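Local atomic coordinates of prolyl-tRNA synthetase (Naegleria fowleri, PDB entry 6NAB), a protein that probably catalyses the ATP-dependent attachment of proline to its cognate tRNA, passing through a prolyl-adenylate, as in other class II aminoacyl-tRNA synthetases. Residues 33-38 with 157-162; 78-83 with 120-125. All coordinates share one frame; numbering follows the deposited sequence.

Contact 1: residues 33-38 with 157-162; sequences SEFLDY and VPFIRS. With AMP (adenosine monophosphate), chain M.
L36 drives one methyl onto the ring of F159. CD1 sits 3.5 Å above the ring plane and 3.8 Å from the F159 ring centroid, displaced toward the rim on the CZ side, which makes a CH-pi contact. The two side chains reach this point from opposite directions. L36 gets there with CG anti to its own N (chi1 174°), and the same methyl also lies 3.9 Å from P158 CB, so it touches both the proline and the phenylalanine. F35 brings its ring up differently: F159 CZ lies near the plane of that ring, at its edge, 4.5 Å from F35 CD1. Farther out, Y38 CE1 meets P158 CG at 4.2 Å, and the tyrosine hydroxyl bonds to S27 OG.

F159 itself occupies a tight corner. I160 N bonds back to P158 O at 2.7 Å, and F159 has a positive phi (67°), which gives a classic gamma turn. Just around it, I160 and R161 together face V157 in a classic beta bulge. A chi1 of -59°, with CG anti to the carbonyl carbon, carries the F159 ring over to meet L36 CD1, while the other end of the loop, at S162, reads the adenine of AMP. S162 O accepts a hydrogen bond from AMP N6 at 3.0 Å, and S162 N makes a weak one to AMP N1 at 3.3 Å. The loop joins antiparallel strands 140-149 and 164-174, consistent with the motif 2 hairpin of class II synthetases, and its apolar tip rests on the N-terminal part of the chain.

E34 leaves helix 22-32 through a Schellman motif, and strand 36-38 then pairs antiparallel with strand 45-47. Y45 and F47 of that second strand, together with Y26 and I30 of helix 22-32 and C51 of helix 49-68, pack around the hairpin tip.

Contact 2: residues 78-83 with 120-125; sequences LFVTKR and SETIMY. With PRO (proline), chain N.
E121 OE2 is gripped from two sources: the amino nitrogen of the bound proline donates to it at 2.7 Å, and S268 OG is hydrogen-bonded to the same oxygen. The glutamate chain bends at chi2 (81°), which brings the carboxylate round to the ligand, while its other oxygen, OE1, is bonded to T119 OG1. T119 also bonds to the proline, so it acts both on the substrate and on the residue beside it. This pair, spaced by S120, is the TxE signature of prolyl- and related class II synthetases, which recognises the amino group of the amino acid.

Away from the ligand, the same helical turn packs against strand 79-81. V80 points at the helix and crosses I123 obliquely, with V80 CB 3.5 Å from I123 CG1. I123 CD1 continues past the valine to lie 3.9 Å from F79 O, a carbonyl that takes a hydrogen bond from Y39 OH of the second subunit. One valine methyl, CG2, anti to the backbone N, stands 3.5 Å from T122 OG1. No hydrogen bond joins the two segments, and this is close van der Waals packing.

Strand 79-81 and the first turn of the helix, 121-125, run almost at right angles, 82° apart, with axes 8.5 Å from each other. Strand 79-81 is an outer strand of a three-stranded antiparallel sheet, paired with strand 108-116, and T81 caps the short helix 82-85 that follows. T122 and Y125 pack on F250 of helix 245-250, and E121 and M124 on H171 of strand 164-174.

How the contacts relate
The two contacts do not touch: their centres are 28 Å apart and their nearest atoms about 13 Å. Contact 2 is nested in the chain loop that contact 1 closes. They serve opposite ends of one active site, contact 1 at the adenine and contact 2 at the amino group of proline. Between them the carboxylate carbon C of proline lies 3.3 Å from AMP O1P, close to where the acyl-phosphate link would form, and R150 bonds to both ligands. The dimer also couples the two regions: D37 of contact 1 bonds to W131 of the second subunit, just past the end of the helix that begins in contact 2, and L78 N to E164 of that subunit.

Contact 1: residues 33-38 with 157-162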
loop_
_atom_site.group_PDB
_atom_site.type_symbol
_atom_site.label_atom_id
_atom_site.label_comp_id
_atom_site.label_asym_id
_atom_site.label_seq_id
_atom_site.Cartn_x
_atom_site.Cartn_y
_atom_site.Cartn_z
ATOM N N SER B 33 19.676 -14.005 3.282
ATOM C CA SER B 33 18.523 -14.188 4.154
ATOM C C SER B 33 17.200 -14.139 3.404
ATOM O O SER B 33 16.147 -14.197 4.046
ATOM C CB SER B 33 18.497 -13.115 5.236
ATOM O OG SER B 33 18.207 -11.845 4.677
ATOM N N GLU B 34 17.236 -13.974 2.079
ATOM C CA GLU B 34 16.035 -13.833 1.257
ATOM C C GLU B 34 15.257 -12.560 1.609
ATOM O O GLU B 34 14.037 -12.511 1.486
ATOM C CB GLU B 34 15.148 -15.094 1.346
ATOM C CG GLU B 34 15.877 -16.365 0.878
ATOM C CD GLU B 34 14.989 -17.607 0.862
ATOM O OE1 GLU B 34 13.748 -17.478 0.803
ATOM O OE2 GLU B 34 15.536 -18.720 0.889
ATOM N N PHE B 35 15.947 -11.502 2.059
ATOM C CA PHE B 35 15.255 -10.232 2.281
ATOM C C PHE B 35 15.095 -9.434 0.993
ATOM O O PHE B 35 14.021 -8.888 0.712
ATOM C CB PHE B 35 15.996 -9.384 3.315
ATOM C CG PHE B 35 15.304 -9.327 4.635
ATOM C CD1 PHE B 35 15.055 -8.111 5.251
ATOM C CD2 PHE B 35 14.888 -10.508 5.258
ATOM C CE1 PHE B 35 14.401 -8.058 6.480
ATOM C CE2 PHE B 35 14.241 -10.474 6.487
ATOM C CZ PHE B 35 13.993 -9.246 7.102
ATOM N N LEU B 36 16.156 -9.343 0.206
ATOM C CA LEU B 36 16.203 -8.366 -0.861
ATOM C C LEU B 36 16.932 -8.960 -2.051
ATOM O O LEU B 36 17.816 -9.808 -1.901
ATOM C CB LEU B 36 16.885 -7.070 -0.362
ATOM C CG LEU B 36 17.179 -5.926 -1.333
ATOM C CD1 LEU B 36 17.160 -4.599 -0.611
ATOM C CD2 LEU B 36 18.540 -6.122 -2.016
ATOM N N ASP B 37 16.545 -8.529 -3.241
ATOM C CA ASP B 37 17.318 -8.852 -4.426
ATOM C C ASP B 37 17.607 -7.581 -5.208
ATOM O O ASP B 37 16.847 -6.611 -5.135
ATOM C CB ASP B 37 16.604 -9.861 -5.318
ATOM C CG ASP B 37 17.511 -10.979 -5.744
ATOM O OD1 ASP B 37 18.705 -10.704 -6.010
ATOM O OD2 ASP B 37 17.041 -12.130 -5.791
ATOM N N TYR B 38 18.723 -7.605 -5.943
ATOM C CA TYR B 38 19.142 -6.534 -6.833
ATOM C C TYR B 38 18.334 -6.565 -8.130
ATOM O O TYR B 38 17.665 -7.551 -8.458
ATOM C CB TYR B 38 20.645 -6.641 -7.116
ATOM C CG TYR B 38 21.458 -6.482 -5.847
ATOM C CD1 TYR B 38 21.593 -5.238 -5.246
ATOM C CD2 TYR B 38 22.053 -7.575 -5.229
ATOM C CE1 TYR B 38 22.312 -5.075 -4.077
ATOM C CE2 TYR B 38 22.781 -7.422 -4.053
ATOM C CZ TYR B 38 22.904 -6.165 -3.485
ATOM O OH TYR B 38 23.626 -5.990 -2.329
ATOM N N VAL B 157 22.205 2.899 -1.626
ATOM C CA VAL B 157 22.454 1.943 -0.560
ATOM C C VAL B 157 21.152 1.190 -0.318
ATOM O O VAL B 157 20.114 1.816 -0.076
ATOM C CB VAL B 157 22.936 2.612 0.741
ATOM C CG1 VAL B 157 23.088 1.564 1.830
ATOM C CG2 VAL B 157 24.252 3.351 0.511
ATOM N N PRO B 158 21.143 -0.144 -0.388
ATOM C CA PRO B 158 19.889 -0.882 -0.179
ATOM C C PRO B 158 19.200 -0.423 1.105
ATOM O O PRO B 158 19.840 -0.281 2.154
ATOM C CB PRO B 158 20.344 -2.344 -0.092
ATOM C CG PRO B 158 21.652 -2.396 -0.900
ATOM C CD PRO B 158 22.297 -1.034 -0.654
ATOM N N PHE B 159 17.890 -0.167 1.001
ATOM C CA PHE B 159 17.039 0.353 2.078
ATOM C C PHE B 159 17.381 1.784 2.500
ATOM O O PHE B 159 16.491 2.637 2.532
ATOM C CB PHE B 159 17.091 -0.542 3.319
ATOM C CG PHE B 159 16.653 -1.949 3.069
ATOM C CD1 PHE B 159 15.381 -2.217 2.557
ATOM C CD2 PHE B 159 17.492 -3.009 3.377
ATOM C CE1 PHE B 159 14.965 -3.531 2.331
ATOM C CE2 PHE B 159 17.083 -4.324 3.159
ATOM C CZ PHE B 159 15.811 -4.580 2.629
ATOM N N ILE B 160 18.648 2.038 2.864
ATOM C CA ILE B 160 19.039 3.347 3.397
ATOM C C ILE B 160 18.817 4.440 2.359
ATOM O O ILE B 160 18.279 5.510 2.665
ATOM C CB ILE B 160 20.510 3.332 3.873
ATOM C CG1 ILE B 160 20.749 2.304 4.994
ATOM C CG2 ILE B 160 20.952 4.758 4.284
ATOM C CD1 ILE B 160 19.891 2.520 6.265
ATOM N N ARG B 161 19.241 4.197 1.113
ATOM C CA ARG B 161 19.186 5.262 0.103
ATOM C C ARG B 161 18.891 4.612 -1.252
ATOM O O ARG B 161 19.810 4.274 -2.002
ATOM C CB ARG B 161 20.475 6.076 0.065
ATOM C CG ARG B 161 20.429 7.250 -0.919
ATOM C CD ARG B 161 21.719 8.071 -0.945
ATOM N NE ARG B 161 22.079 8.578 0.382
ATOM C CZ ARG B 161 21.467 9.586 0.996
ATOM N NH1 ARG B 161 20.451 10.214 0.419
ATOM N NH2 ARG B 161 21.861 9.956 2.205
ATOM N N SER B 162 17.604 4.435 -1.550
ATOM C CA SER B 162 17.184 3.883 -2.831
ATOM C C SER B 162 16.495 4.967 -3.656
ATOM O O SER B 162 15.961 5.941 -3.117
ATOM C CB SER B 162 16.267 2.665 -2.637
ATOM O OG SER B 162 15.143 2.973 -1.833
HETATM P P AMP M . 13.984 13.823 4.201
HETATM O O1P AMP M . 13.129 14.595 3.111
HETATM O O2P AMP M . 15.518 13.686 3.955
HETATM O O3P AMP M . 13.643 14.413 5.565
HETATM O "O5'" AMP M . 13.446 12.328 4.354
HETATM C "C5'" AMP M . 12.063 12.045 4.549
HETATM C "C4'" AMP M . 11.855 10.597 4.910
HETATM O "O4'" AMP M . 12.277 9.773 3.789
HETATM C "C3'" AMP M . 12.666 10.126 6.113
HETATM O "O3'" AMP M . 11.931 9.139 6.838
HETATM C "C2'" AMP M . 13.919 9.520 5.466
HETATM O "O2'" AMP M . 14.545 8.532 6.246
HETATM C "C1'" AMP M . 13.363 8.943 4.165
HETATM N N9 AMP M . 14.300 8.931 3.032
HETATM C C8 AMP M . 14.808 10.024 2.380
HETATM N N7 AMP M . 15.461 9.735 1.277
HETATM C C5 AMP M . 15.390 8.355 1.206
HETATM C C6 AMP M . 15.863 7.427 0.255
HETATM N N6 AMP M . 16.517 7.773 -0.861
HETATM N N1 AMP M . 15.614 6.115 0.477
HETATM C C2 AMP M . 14.932 5.767 1.572
HETATM N N3 AMP M . 14.429 6.552 2.535
HETATM C C4 AMP M . 14.689 7.839 2.289
#

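Contact 2: residues 78-83 with 120-125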
loop_
_atom_site.group_PDB
_atom_site.type_symbol
_atom_site.label_atom_id
_atom_site.label_comp_id
_atom_site.label_asym_id
_atom_site.label_seq_id
_atom_site.Cartn_x
_atom_site.Cartn_y
_atom_site.Cartn_z
ATOM N N LEU B 78 0.611 9.800 -8.364
ATOM C CA LEU B 78 2.057 9.667 -8.541
ATOM C C LEU B 78 2.663 10.861 -9.270
ATOM O O LEU B 78 3.822 11.218 -9.025
ATOM C CB LEU B 78 2.344 8.387 -9.330
ATOM C CG LEU B 78 3.771 8.088 -9.800
ATOM C CD1 LEU B 78 4.671 7.835 -8.593
ATOM C CD2 LEU B 78 3.763 6.855 -10.725
ATOM N N PHE B 79 1.901 11.491 -10.157
ATOM C CA PHE B 79 2.409 12.518 -11.057
ATOM C C PHE B 79 2.153 13.916 -10.508
ATOM O O PHE B 79 1.145 14.166 -9.841
ATOM C CB PHE B 79 1.748 12.390 -12.431
ATOM C CG PHE B 79 1.956 11.055 -13.084
ATOM C CD1 PHE B 79 3.227 10.654 -13.485
ATOM C CD2 PHE B 79 0.879 10.207 -13.323
ATOM C CE1 PHE B 79 3.424 9.420 -14.119
ATOM C CE2 PHE B 79 1.071 8.974 -13.941
ATOM C CZ PHE B 79 2.345 8.581 -14.343
ATOM N N VAL B 80 3.065 14.842 -10.822
ATOM C CA VAL B 80 2.910 16.250 -10.460
ATOM C C VAL B 80 3.294 17.097 -11.669
ATOM O O VAL B 80 4.176 16.719 -12.451
ATOM C CB VAL B 80 3.757 16.623 -9.218
ATOM C CG1 VAL B 80 5.253 16.361 -9.472
ATOM C CG2 VAL B 80 3.503 18.079 -8.793
ATOM N N THR B 81 2.591 18.205 -11.868
ATOM C CA THR B 81 2.933 19.057 -12.994
ATOM C C THR B 81 4.127 19.946 -12.650
ATOM O O THR B 81 4.438 20.197 -11.480
ATOM C CB THR B 81 1.752 19.937 -13.434
ATOM O OG1 THR B 81 1.364 20.803 -12.361
ATOM C CG2 THR B 81 0.555 19.082 -13.882
ATOM N N LYS B 82 4.808 20.407 -13.700
ATOM C CA LYS B 82 5.858 21.406 -13.518
ATOM C C LYS B 82 5.318 22.644 -12.815
ATOM O O LYS B 82 5.965 23.194 -11.913
ATOM C CB LYS B 82 6.454 21.792 -14.868
ATOM C CG LYS B 82 7.604 22.828 -14.734
ATOM C CD LYS B 82 8.144 23.245 -16.074
ATOM C CE LYS B 82 8.930 22.137 -16.731
ATOM N NZ LYS B 82 9.661 22.682 -17.920
ATOM N N ARG B 83 4.117 23.082 -13.207
ATOM C CA ARG B 83 3.514 24.282 -12.635
ATOM C C ARG B 83 3.322 24.150 -11.122
ATOM O O ARG B 83 3.675 25.057 -10.357
ATOM C CB ARG B 83 2.183 24.557 -13.345
ATOM C CG ARG B 83 1.206 25.414 -12.576
ATOM C CD ARG B 83 1.565 26.877 -12.652
ATOM N NE ARG B 83 1.929 27.244 -14.006
ATOM C CZ ARG B 83 2.340 28.456 -14.366
ATOM N NH1 ARG B 83 2.421 29.438 -13.463
ATOM N NH2 ARG B 83 2.661 28.683 -15.634
ATOM N N SER B 120 4.930 14.924 -1.634
ATOM C CA SER B 120 3.610 15.292 -2.164
ATOM C C SER B 120 3.086 16.656 -1.713
ATOM O O SER B 120 1.906 16.945 -1.950
ATOM C CB SER B 120 2.587 14.217 -1.800
ATOM O OG SER B 120 2.959 12.980 -2.377
ATOM N N GLU B 121 3.912 17.513 -1.091
ATOM C CA GLU B 121 3.433 18.852 -0.727
ATOM C C GLU B 121 2.757 19.560 -1.911
ATOM O O GLU B 121 1.636 20.065 -1.790
ATOM C CB GLU B 121 4.583 19.716 -0.182
ATOM C CG GLU B 121 4.978 19.448 1.280
ATOM C CD GLU B 121 5.893 18.240 1.416
ATOM O OE1 GLU B 121 6.290 17.681 0.371
ATOM O OE2 GLU B 121 6.223 17.849 2.560
ATOM N N THR B 122 3.438 19.626 -3.061
ATOM C CA THR B 122 2.899 20.375 -4.192
ATOM C C THR B 122 1.775 19.626 -4.898
ATOM O O THR B 122 1.031 20.247 -5.672
ATOM C CB THR B 122 4.005 20.703 -5.203
ATOM O OG1 THR B 122 4.518 19.482 -5.750
ATOM C CG2 THR B 122 5.181 21.491 -4.536
ATOM N N ILE B 123 1.630 18.326 -4.622
ATOM C CA ILE B 123 0.524 17.528 -5.153
ATOM C C ILE B 123 -0.743 17.725 -4.328
ATOM O O ILE B 123 -1.854 17.771 -4.870
ATOM C CB ILE B 123 0.930 16.046 -5.205
ATOM C CG1 ILE B 123 2.024 15.859 -6.259
ATOM C CG2 ILE B 123 -0.325 15.120 -5.496
ATOM C CD1 ILE B 123 2.664 14.489 -6.279
ATOM N N MET B 124 -0.602 17.832 -3.007
ATOM C CA MET B 124 -1.746 17.843 -2.102
ATOM C C MET B 124 -2.254 19.239 -1.768
ATOM O O MET B 124 -3.457 19.415 -1.522
ATOM C CB MET B 124 -1.375 17.127 -0.806
ATOM C CG MET B 124 -1.077 15.657 -0.989
ATOM S SD MET B 124 -0.345 14.935 0.500
ATOM C CE MET B 124 -1.760 14.928 1.583
ATOM N N TYR B 125 -1.371 20.229 -1.714
ATOM C CA TYR B 125 -1.782 21.491 -1.098
ATOM C C TYR B 125 -2.738 22.339 -1.938
ATOM O O TYR B 125 -3.466 23.156 -1.358
ATOM C CB TYR B 125 -0.539 22.295 -0.686
ATOM C CG TYR B 125 0.219 21.599 0.460
ATOM C CD1 TYR B 125 -0.339 20.484 1.100
ATOM C CD2 TYR B 125 1.481 22.041 0.884
ATOM C CE1 TYR B 125 0.325 19.826 2.131
ATOM C CE2 TYR B 125 2.169 21.390 1.940
ATOM C CZ TYR B 125 1.593 20.283 2.545
ATOM O OH TYR B 125 2.248 19.627 3.574
HETATM N N PRO N . 7.501 15.506 2.907
HETATM C CA PRO N . 8.552 15.551 3.931
HETATM C C PRO N . 9.895 15.060 3.393
HETATM O O PRO N . 10.890 15.009 4.129
HETATM C CB PRO N . 8.022 14.615 5.029
HETATM C CG PRO N . 7.072 13.675 4.291
HETATM C CD PRO N . 6.430 14.548 3.249
HETATM O OXT PRO N . 10.014 14.719 2.208
#